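Local coordinates for DUF115 domain-containing protein (Magnetospirillum magneticum AMB-1, PDB 5MU5) that is probably a glycosyltransferase of the Maf family that attaches sugars to flagellin and is involved in the formation of bacterial flagella, at residues E10-N15 and H159-V164; E28-H33 and D155-S160; F19-P24 and D165-L170. All blocks are in the same frame, centred on the assembly; numbering follows the deposited sequence.

Interaction 1: E10-N15 and H159-V164; sequences ELVTAN and HSLSTV. Unlike the reference sequence in segment 10-15: Thr13 (reference Ser), Asn15 (reference Tyr).
Leu11 lies against the turn that follows helix 154-160. Its CG is anti to the backbone N (chi1 177°), and its two methyls spread over the backbone carbonyls of that turn. CD2 comes to 3.2 Å from Ser162 O, and CD1 sits 3.7 Å from Val164 O. An alanine here would probably leave a gap over the carbonyls of Ser162 and Val164, because both methyls that cover them would be gone. Ser162 O has a polar partner as well, the ND2 of Asn8.

Val12 is the next residue to touch, and its CA lies 5.0 Å from the CA of Leu161. Its CG2 meets Ser162 OG at 3.5 Å, a packing contact. The hydroxyl has its hydrogen-bond partner in Ile7 O. Val12 CG1 packs more loosely on the CB of Leu161. The contact thus joins the N-terminal helix 9-22 to the connection between helices 154-160 and 166-171, within the Maf N-terminal domain.

Asn15 supplies the polar grip, and differs here from the reference tyrosine. Its ND2 donates to two backbone carbonyls, Leu161 O at 2.7 Å and Val164 O at 2.9 Å. The first acceptor lies in the Asn15 amide plane, but the nitrogen is tilted from the plane of the Leu161 carbonyl. The second is met nearly along the C=O axis and lies somewhat out of the amide plane. Asn15 OD1 is bonded to Trp166 N, so both ends of the amide are held and its rotation is fixed. Nearer the backbone, Asn15 CB packs on Leu161 CD2 at 3.8 Å.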
loop_
_atom_site.group_PDB
_atom_site.type_symbol
_atom_site.label_atom_id
_atom_site.label_comp_id
_atom_site.label_asym_id
_atom_site.label_seq_id
_atom_site.Cartn_x
_atom_site.Cartn_y
_atom_site.Cartn_z
ATOM N N GLU A 10 -34.549 -0.581 28.832
ATOM C CA GLU A 10 -34.625 -1.830 28.049
ATOM C C GLU A 10 -33.756 -1.734 26.805
ATOM O O GLU A 10 -33.065 -2.680 26.464
ATOM C CB GLU A 10 -36.070 -2.153 27.645
ATOM C CG GLU A 10 -36.970 -2.463 28.836
ATOM C CD GLU A 10 -38.417 -2.769 28.454
ATOM O OE1 GLU A 10 -38.731 -2.785 27.239
ATOM O OE2 GLU A 10 -39.241 -2.985 29.378
ATOM N N LEU A 11 -33.821 -0.588 26.134
ATOM C CA LEU A 11 -32.998 -0.311 24.961
ATOM C C LEU A 11 -31.518 -0.214 25.336
ATOM O O LEU A 11 -30.653 -0.746 24.618
ATOM C CB LEU A 11 -33.446 0.986 24.282
ATOM C CG LEU A 11 -32.605 1.438 23.077
ATOM C CD1 LEU A 11 -32.605 0.400 21.960
ATOM C CD2 LEU A 11 -33.109 2.778 22.570
ATOM N N VAL A 12 -31.226 0.445 26.458
ATOM C CA VAL A 12 -29.849 0.551 26.923
ATOM C C VAL A 12 -29.266 -0.834 27.181
ATOM O O VAL A 12 -28.205 -1.163 26.662
ATOM C CB VAL A 12 -29.721 1.425 28.171
ATOM C CG1 VAL A 12 -28.310 1.357 28.739
ATOM C CG2 VAL A 12 -30.071 2.869 27.823
ATOM N N THR A 13 -29.984 -1.645 27.941
ATOM C CA THR A 13 -29.547 -2.996 28.257
ATOM C C THR A 13 -29.374 -3.809 26.998
ATOM O O THR A 13 -28.338 -4.435 26.815
ATOM C CB THR A 13 -30.556 -3.695 29.162
ATOM O OG1 THR A 13 -30.670 -2.947 30.368
ATOM C CG2 THR A 13 -30.119 -5.126 29.510
ATOM N N ALA A 14 -30.377 -3.781 26.128
ATOM C CA ALA A 14 -30.311 -4.487 24.854
ATOM C C ALA A 14 -29.102 -4.032 23.995
ATOM O O ALA A 14 -28.439 -4.863 23.398
ATOM C CB ALA A 14 -31.614 -4.319 24.087
ATOM N N ASN A 15 -28.824 -2.732 23.930
ATOM C CA ASN A 15 -27.640 -2.243 23.205
ATOM C C ASN A 15 -26.336 -2.630 23.888
ATOM O O ASN A 15 -25.383 -3.013 23.234
ATOM C CB ASN A 15 -27.661 -0.718 23.067
ATOM C CG ASN A 15 -28.717 -0.228 22.102
ATOM O OD1 ASN A 15 -29.088 -0.926 21.172
ATOM N ND2 ASN A 15 -29.188 0.985 22.306
ATOM N N HIS A 159 -24.100 7.741 25.540
ATOM C CA HIS A 159 -25.491 8.212 25.591
ATOM C C HIS A 159 -26.319 7.680 24.445
ATOM O O HIS A 159 -27.525 7.573 24.591
ATOM C CB HIS A 159 -25.578 9.735 25.536
ATOM C CG HIS A 159 -25.002 10.414 26.722
ATOM N ND1 HIS A 159 -25.356 10.077 28.007
ATOM C CD2 HIS A 159 -24.111 11.429 26.829
ATOM C CE1 HIS A 159 -24.704 10.849 28.860
ATOM N NE2 HIS A 159 -23.948 11.684 28.171
ATOM N N SER A 160 -25.682 7.395 23.298
ATOM C CA SER A 160 -26.379 6.860 22.108
ATOM C C SER A 160 -27.036 5.496 22.381
ATOM O O SER A 160 -27.907 5.042 21.604
ATOM C CB SER A 160 -25.436 6.719 20.907
ATOM O OG SER A 160 -24.658 5.535 21.020
ATOM N N LEU A 161 -26.602 4.839 23.465
ATOM C CA LEU A 161 -27.236 3.603 23.917
ATOM C C LEU A 161 -28.705 3.829 24.260
ATOM O O LEU A 161 -29.497 2.899 24.199
ATOM C CB LEU A 161 -26.531 3.021 25.142
ATOM C CG LEU A 161 -25.083 2.587 24.976
ATOM C CD1 LEU A 161 -24.659 1.824 26.218
ATOM C CD2 LEU A 161 -24.849 1.752 23.734
ATOM N N SER A 162 -29.053 5.059 24.620
ATOM C CA SER A 162 -30.437 5.408 24.885
ATOM C C SER A 162 -31.250 5.715 23.633
ATOM O O SER A 162 -32.473 5.722 23.689
ATOM C CB SER A 162 -30.504 6.618 25.822
ATOM O OG SER A 162 -29.923 6.298 27.065
ATOM N N THR A 163 -30.591 5.960 22.509
ATOM C CA THR A 163 -31.282 6.513 21.332
ATOM C C THR A 163 -31.165 5.755 20.019
ATOM O O THR A 163 -32.006 5.927 19.154
ATOM C CB THR A 163 -30.817 7.965 21.056
ATOM O OG1 THR A 163 -29.387 8.039 21.093
ATOM C CG2 THR A 163 -31.369 8.905 22.093
ATOM N N VAL A 164 -30.135 4.940 19.853
ATOM C CA VAL A 164 -29.942 4.218 18.614
ATOM C C VAL A 164 -30.307 2.755 18.804
ATOM O O VAL A 164 -30.107 2.205 19.874
ATOM C CB VAL A 164 -28.478 4.303 18.203
ATOM C CG1 VAL A 164 -28.213 3.494 16.948
ATOM C CG2 VAL A 164 -28.086 5.753 18.002
#

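Interaction 2: E28-H33 and D155-S160; sequences ERLRVH and DFLYHS
His33 and Asp155 form a histidine-carboxylate hydrogen bond between the C-terminal end of helix 24-32 and the first turn of helix 154-160. The two helices belong to the Maf N-terminal domain, and helix 154-160 follows strand 146-150 of its parallel sheet. His33 has its CG anti to the backbone N, beside the carbonyl carbon. From this CG the ring reaches Asp155 with NE2 and Tyr158 with CD2. His33 NE2 donates to Asp155 OD1 at 2.7 Å, with an N-H...O angle of 155°. The oxygen lies close to the plane of the imidazole. Seen from the carboxylate, however, the nitrogen arrives from above the plane. The two side chains cross at about a right angle, and ring and carboxylate are turned 71° apart. The other oxygen of Asp155, OD2, is bonded to Ser37 OG, so the carboxylate is held at both oxygens.

The His33 ring also leans on Tyr158, its CD2 lying 3.8 Å from Tyr158 CG. The two rings meet obliquely, in neither a stack nor a T-shape. A further aromatic partner of the imidazole is Phe154, met edge-to-face.

Tyr158 has its CG anti to the backbone N (chi1 178°), and this CG is the atom His33 CD2 meets. Farther out, Tyr158 CE1 lies 3.4 Å from Leu30 O, which sits at the ring edge, near its plane.

Leu30 packs on the backbone of helix 154-160 at Tyr158. Its CD2 methyl reaches the start of the tyrosine side chain, 4.0 Å from Tyr158 CB, and also touches Leu157 CG. The closest approach of this methyl is to the backbone, with Leu30 CD2 3.6 Å from Tyr158 CA.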
loop_
_atom_site.group_PDB
_atom_site.type_symbol
_atom_site.label_atom_id
_atom_site.label_comp_id
_atom_site.label_asym_id
_atom_site.label_seq_id
_atom_site.Cartn_x
_atom_site.Cartn_y
_atom_site.Cartn_z
ATOM N N GLU A 28 -17.099 -3.572 26.755
ATOM C CA GLU A 28 -16.548 -3.566 28.104
ATOM C C GLU A 28 -16.297 -2.121 28.548
ATOM O O GLU A 28 -16.572 -1.734 29.674
ATOM C CB GLU A 28 -15.284 -4.424 28.200
ATOM C CG GLU A 28 -14.770 -4.630 29.621
ATOM C CD GLU A 28 -15.843 -5.081 30.619
ATOM O OE1 GLU A 28 -16.646 -5.981 30.289
ATOM O OE2 GLU A 28 -15.874 -4.538 31.750
ATOM N N ARG A 29 -15.843 -1.311 27.622
ATOM C CA ARG A 29 -15.600 0.076 27.905
ATOM C C ARG A 29 -16.916 0.823 28.182
ATOM O O ARG A 29 -17.012 1.602 29.127
ATOM C CB ARG A 29 -14.844 0.681 26.728
ATOM C CG ARG A 29 -14.390 2.084 27.001
ATOM C CD ARG A 29 -13.580 2.636 25.864
ATOM N NE ARG A 29 -13.374 4.064 26.081
ATOM C CZ ARG A 29 -12.783 4.872 25.207
ATOM N NH1 ARG A 29 -12.325 4.396 24.050
ATOM N NH2 ARG A 29 -12.648 6.156 25.507
ATOM N N LEU A 30 -17.931 0.585 27.365
ATOM C CA LEU A 30 -19.252 1.148 27.638
ATOM C C LEU A 30 -19.825 0.745 29.003
ATOM O O LEU A 30 -20.473 1.560 29.668
ATOM C CB LEU A 30 -20.243 0.723 26.556
ATOM C CG LEU A 30 -20.053 1.460 25.234
ATOM C CD1 LEU A 30 -20.778 0.752 24.100
ATOM C CD2 LEU A 30 -20.535 2.906 25.363
ATOM N N ARG A 31 -19.595 -0.501 29.415
ATOM C CA ARG A 31 -20.153 -1.013 30.661
ATOM C C ARG A 31 -19.653 -0.218 31.870
ATOM O O ARG A 31 -20.419 0.063 32.765
ATOM C CB ARG A 31 -19.795 -2.505 30.846
ATOM C CG ARG A 31 -20.603 -3.233 31.903
ATOM C CD ARG A 31 -20.176 -4.697 32.104
ATOM N NE ARG A 31 -18.814 -4.742 32.634
ATOM C CZ ARG A 31 -18.491 -4.757 33.918
ATOM N NH1 ARG A 31 -19.424 -4.827 34.865
ATOM N NH2 ARG A 31 -17.214 -4.738 34.251
ATOM N N VAL A 32 -18.367 0.139 31.892
ATOM C CA VAL A 32 -17.778 0.809 33.064
ATOM C C VAL A 32 -17.630 2.323 32.914
ATOM O O VAL A 32 -17.124 2.968 33.811
ATOM C CB VAL A 32 -16.390 0.208 33.445
ATOM C CG1 VAL A 32 -16.528 -1.256 33.831
ATOM C CG2 VAL A 32 -15.373 0.364 32.317
ATOM N N HIS A 33 -18.063 2.893 31.795
ATOM C CA HIS A 33 -17.858 4.320 31.550
ATOM C C HIS A 33 -18.758 5.162 32.449
ATOM O O HIS A 33 -19.914 4.817 32.670
ATOM C CB HIS A 33 -18.108 4.652 30.079
ATOM C CG HIS A 33 -17.859 6.082 29.729
ATOM N ND1 HIS A 33 -16.589 6.621 29.646
ATOM C CD2 HIS A 33 -18.716 7.086 29.422
ATOM C CE1 HIS A 33 -16.680 7.900 29.319
ATOM N NE2 HIS A 33 -17.959 8.206 29.174
ATOM N N ASP A 155 -18.519 10.005 25.303
ATOM C CA ASP A 155 -19.797 10.234 25.961
ATOM C C ASP A 155 -20.963 10.111 25.009
ATOM O O ASP A 155 -22.002 9.556 25.367
ATOM C CB ASP A 155 -19.849 11.603 26.648
ATOM C CG ASP A 155 -19.063 11.635 27.950
ATOM O OD1 ASP A 155 -18.232 10.719 28.196
ATOM O OD2 ASP A 155 -19.302 12.581 28.735
ATOM N N PHE A 156 -20.800 10.619 23.799
ATOM C CA PHE A 156 -21.870 10.557 22.816
ATOM C C PHE A 156 -22.226 9.117 22.456
ATOM O O PHE A 156 -23.396 8.775 22.343
ATOM C CB PHE A 156 -21.525 11.355 21.549
ATOM C CG PHE A 156 -21.350 12.845 21.779
ATOM C CD1 PHE A 156 -21.775 13.461 22.961
ATOM C CD2 PHE A 156 -20.809 13.651 20.770
ATOM C CE1 PHE A 156 -21.619 14.826 23.141
ATOM C CE2 PHE A 156 -20.652 15.021 20.954
ATOM C CZ PHE A 156 -21.057 15.607 22.137
ATOM N N LEU A 157 -21.223 8.275 22.281
ATOM C CA LEU A 157 -21.493 6.868 22.011
ATOM C C LEU A 157 -22.227 6.262 23.208
ATOM O O LEU A 157 -23.211 5.547 23.045
ATOM C CB LEU A 157 -20.198 6.093 21.754
ATOM C CG LEU A 157 -20.402 4.594 21.535
ATOM C CD1 LEU A 157 -21.175 4.325 20.243
ATOM C CD2 LEU A 157 -19.057 3.879 21.525
ATOM N N TYR A 158 -21.740 6.572 24.404
ATOM C CA TYR A 158 -22.328 6.060 25.628
ATOM C C TYR A 158 -23.787 6.460 25.754
ATOM O O TYR A 158 -24.620 5.619 26.018
ATOM C CB TYR A 158 -21.530 6.537 26.843
ATOM C CG TYR A 158 -22.112 6.090 28.155
ATOM C CD1 TYR A 158 -21.814 4.836 28.673
ATOM C CD2 TYR A 158 -22.969 6.916 28.879
ATOM C CE1 TYR A 158 -22.355 4.421 29.869
ATOM C CE2 TYR A 158 -23.526 6.502 30.076
ATOM C CZ TYR A 158 -23.194 5.254 30.572
ATOM O OH TYR A 158 -23.714 4.812 31.764
ATOM N N HIS A 159 -24.100 7.741 25.540
ATOM C CA HIS A 159 -25.491 8.212 25.591
ATOM C C HIS A 159 -26.319 7.680 24.445
ATOM O O HIS A 159 -27.525 7.573 24.591
ATOM C CB HIS A 159 -25.578 9.735 25.536
ATOM C CG HIS A 159 -25.002 10.414 26.722
ATOM N ND1 HIS A 159 -25.356 10.077 28.007
ATOM C CD2 HIS A 159 -24.111 11.429 26.829
ATOM C CE1 HIS A 159 -24.704 10.849 28.860
ATOM N NE2 HIS A 159 -23.948 11.684 28.171
ATOM N N SER A 160 -25.682 7.395 23.298
ATOM C CA SER A 160 -26.379 6.860 22.108
ATOM C C SER A 160 -27.036 5.496 22.381
ATOM O O SER A 160 -27.907 5.042 21.604
ATOM C CB SER A 160 -25.436 6.719 20.907
ATOM O OG SER A 160 -24.658 5.535 21.020
#

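Interaction 3: F19-P24 and D165-L170; sequences FLELMP and DWRPLL
Two helices of the Maf N-terminal domain pack here, the C-terminal end of helix 9-22 against the short helix 166-171. An aromatic pair with aliphatic neighbours is buried, and a salt bridge lies toward the surface.

Phe19 is central to the buried part. Its ring edge points at the face of Trp166 in an edge-to-face pair, with planes at 64°. Phe19 CZ stands over the indole, 3.6 Å from Trp166 CD2. One face of the Phe19 ring receives a methyl of Leu170. This CH-pi contact is well centred, Leu170 CD1 lying 3.7 Å from the centroid of the Phe19 ring. The two methyls of Leu170 have different partners: CD1 lies over the Phe19 ring, while CD2 packs on Met23 CE at 3.9 Å. Leu22 CD1 lies 3.8 Å from Leu170 O, against the backbone of Leu170.

Nearer the surface, Arg167 NH2 donates to Glu21 OE1 at 2.8 Å. The bond is nearly straight, at 172°, and the oxygen lies in the guanidinium plane. A second bond, from Arg167 NH1 to the same oxygen, is weak. Glu21 OE2 makes a salt bridge to Arg174, and Arg167 NH1 makes one to Glu171, so the pair belongs to a wider charge network.

Phe19 also touches Met26 and Leu30 of helix 24-32. Met23 and Leu170 reach Leu180 of strand 180-183, an outer strand of the parallel sheet, while Leu169 packs on helix 134-142.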
loop_
_atom_site.group_PDB
_atom_site.type_symbol
_atom_site.label_atom_id
_atom_site.label_comp_id
_atom_site.label_asym_id
_atom_site.label_seq_id
_atom_site.Cartn_x
_atom_site.Cartn_y
_atom_site.Cartn_z
ATOM N N PHE A 19 -23.207 -4.826 22.120
ATOM C CA PHE A 19 -21.784 -4.473 22.120
ATOM C C PHE A 19 -20.944 -5.547 22.807
ATOM O O PHE A 19 -19.937 -5.973 22.260
ATOM C CB PHE A 19 -21.531 -3.116 22.770
ATOM C CG PHE A 19 -21.780 -1.949 21.849
ATOM C CD1 PHE A 19 -20.796 -1.532 20.960
ATOM C CD2 PHE A 19 -22.977 -1.287 21.860
ATOM C CE1 PHE A 19 -21.019 -0.473 20.103
ATOM C CE2 PHE A 19 -23.203 -0.218 21.015
ATOM C CZ PHE A 19 -22.226 0.197 20.140
ATOM N N LEU A 20 -21.365 -6.009 23.982
ATOM C CA LEU A 20 -20.580 -7.019 24.697
ATOM C C LEU A 20 -20.455 -8.320 23.923
ATOM O O LEU A 20 -19.463 -9.023 24.051
ATOM C CB LEU A 20 -21.171 -7.294 26.063
ATOM C CG LEU A 20 -20.960 -6.159 27.061
ATOM C CD1 LEU A 20 -21.908 -6.291 28.249
ATOM C CD2 LEU A 20 -19.518 -6.135 27.518
ATOM N N GLU A 21 -21.461 -8.617 23.114
ATOM C CA GLU A 21 -21.478 -9.818 22.299
ATOM C C GLU A 21 -20.695 -9.663 20.980
ATOM O O GLU A 21 -19.917 -10.527 20.602
ATOM C CB GLU A 21 -22.939 -10.178 21.978
ATOM C CG GLU A 21 -23.112 -11.434 21.135
ATOM C CD GLU A 21 -24.554 -11.690 20.739
ATOM O OE1 GLU A 21 -25.466 -10.976 21.205
ATOM O OE2 GLU A 21 -24.773 -12.638 19.968
ATOM N N LEU A 22 -20.919 -8.561 20.280
ATOM C CA LEU A 22 -20.402 -8.390 18.926
ATOM C C LEU A 22 -19.253 -7.407 18.750
ATOM O O LEU A 22 -18.667 -7.376 17.675
ATOM C CB LEU A 22 -21.562 -7.991 18.017
ATOM C CG LEU A 22 -22.620 -9.102 17.909
ATOM C CD1 LEU A 22 -24.014 -8.541 17.645
ATOM C CD2 LEU A 22 -22.209 -10.098 16.834
ATOM N N MET A 23 -18.956 -6.597 19.772
ATOM C CA MET A 23 -17.797 -5.682 19.759
ATOM C C MET A 23 -17.251 -5.589 21.187
ATOM O O MET A 23 -17.270 -4.515 21.807
ATOM C CB MET A 23 -18.211 -4.309 19.225
ATOM C CG MET A 23 -17.046 -3.488 18.728
ATOM S SD MET A 23 -17.519 -1.809 18.261
ATOM C CE MET A 23 -18.216 -2.083 16.650
ATOM N N PRO A 24 -16.741 -6.722 21.706
ATOM C CA PRO A 24 -16.585 -6.879 23.172
ATOM C C PRO A 24 -15.763 -5.808 23.882
ATOM O O PRO A 24 -16.191 -5.302 24.936
ATOM C CB PRO A 24 -15.967 -8.284 23.341
ATOM C CG PRO A 24 -16.147 -8.961 22.037
ATOM C CD PRO A 24 -16.267 -7.906 20.964
ATOM N N ASP A 165 -30.830 2.127 17.758
ATOM C CA ASP A 165 -31.048 0.696 17.767
ATOM C C ASP A 165 -29.755 0.055 17.237
ATOM O O ASP A 165 -29.604 -0.186 16.049
ATOM C CB ASP A 165 -32.253 0.316 16.900
ATOM C CG ASP A 165 -32.724 -1.109 17.157
ATOM O OD1 ASP A 165 -31.968 -1.902 17.762
ATOM O OD2 ASP A 165 -33.858 -1.441 16.755
ATOM N N TRP A 166 -28.825 -0.215 18.144
ATOM C CA TRP A 166 -27.510 -0.706 17.778
ATOM C C TRP A 166 -27.380 -2.161 17.330
ATOM O O TRP A 166 -26.431 -2.508 16.621
ATOM C CB TRP A 166 -26.574 -0.502 18.953
ATOM C CG TRP A 166 -26.029 0.853 19.062
ATOM C CD1 TRP A 166 -26.327 1.788 20.007
ATOM C CD2 TRP A 166 -25.052 1.431 18.209
ATOM N NE1 TRP A 166 -25.582 2.913 19.799
ATOM C CE2 TRP A 166 -24.795 2.730 18.692
ATOM C CE3 TRP A 166 -24.366 0.980 17.075
ATOM C CZ2 TRP A 166 -23.869 3.596 18.078
ATOM C CZ3 TRP A 166 -23.450 1.834 16.454
ATOM C CH2 TRP A 166 -23.207 3.131 16.959
ATOM N N ARG A 167 -28.289 -3.017 17.759
ATOM C CA ARG A 167 -28.170 -4.435 17.463
ATOM C C ARG A 167 -28.129 -4.774 15.971
ATOM O O ARG A 167 -27.280 -5.534 15.568
ATOM C CB ARG A 167 -29.228 -5.290 18.193
ATOM C CG ARG A 167 -29.129 -6.767 17.798
ATOM C CD ARG A 167 -29.839 -7.732 18.721
ATOM N NE ARG A 167 -29.075 -8.008 19.934
ATOM C CZ ARG A 167 -28.104 -8.917 20.041
ATOM N NH1 ARG A 167 -27.722 -9.652 19.005
ATOM N NH2 ARG A 167 -27.489 -9.078 21.199
ATOM N N PRO A 168 -29.050 -4.226 15.161
ATOM C CA PRO A 168 -28.984 -4.531 13.735
ATOM C C PRO A 168 -27.658 -4.071 13.111
ATOM O O PRO A 168 -27.153 -4.729 12.219
ATOM C CB PRO A 168 -30.162 -3.749 13.158
ATOM C CG PRO A 168 -31.115 -3.592 14.299
ATOM C CD PRO A 168 -30.214 -3.374 15.479
ATOM N N LEU A 169 -27.079 -2.982 13.608
ATOM C CA LEU A 169 -25.767 -2.544 13.128
ATOM C C LEU A 169 -24.669 -3.505 13.550
ATOM O O LEU A 169 -23.902 -3.994 12.718
ATOM C CB LEU A 169 -25.442 -1.151 13.655
ATOM C CG LEU A 169 -26.319 -0.050 13.078
ATOM C CD1 LEU A 169 -26.059 1.284 13.760
ATOM C CD2 LEU A 169 -26.031 0.051 11.596
ATOM N N LEU A 170 -24.601 -3.784 14.849
ATOM C CA LEU A 170 -23.587 -4.690 15.379
ATOM C C LEU A 170 -23.689 -6.089 14.792
ATOM O O LEU A 170 -22.680 -6.760 14.612
ATOM C CB LEU A 170 -23.687 -4.745 16.897
ATOM C CG LEU A 170 -23.200 -3.462 17.551
ATOM C CD1 LEU A 170 -23.821 -3.282 18.921
ATOM C CD2 LEU A 170 -21.679 -3.472 17.612
#

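Overall arrangement
All three contacts lie within the Maf N-terminal domain and join the start of the chain to residues 155-170. Their centres are 10 to 13 Å apart. Interactions 1 and 3 share helix 9-22, while interactions 1 and 2 share helix 154-160. Along the chain, interaction 2 is nested inside the loop closed by interaction 3, and interactions 1 and 3 cross. Leu161 CD2 touches both Leu30 and Phe19, and Ser160 OG probably bonds to Trp166 NE1, so the contacts form one continuous core. Together they fix the two N-terminal helices to helices 154-160 and 166-171, which lie in the connection between strands 146-150 and 180-183 of the parallel sheet.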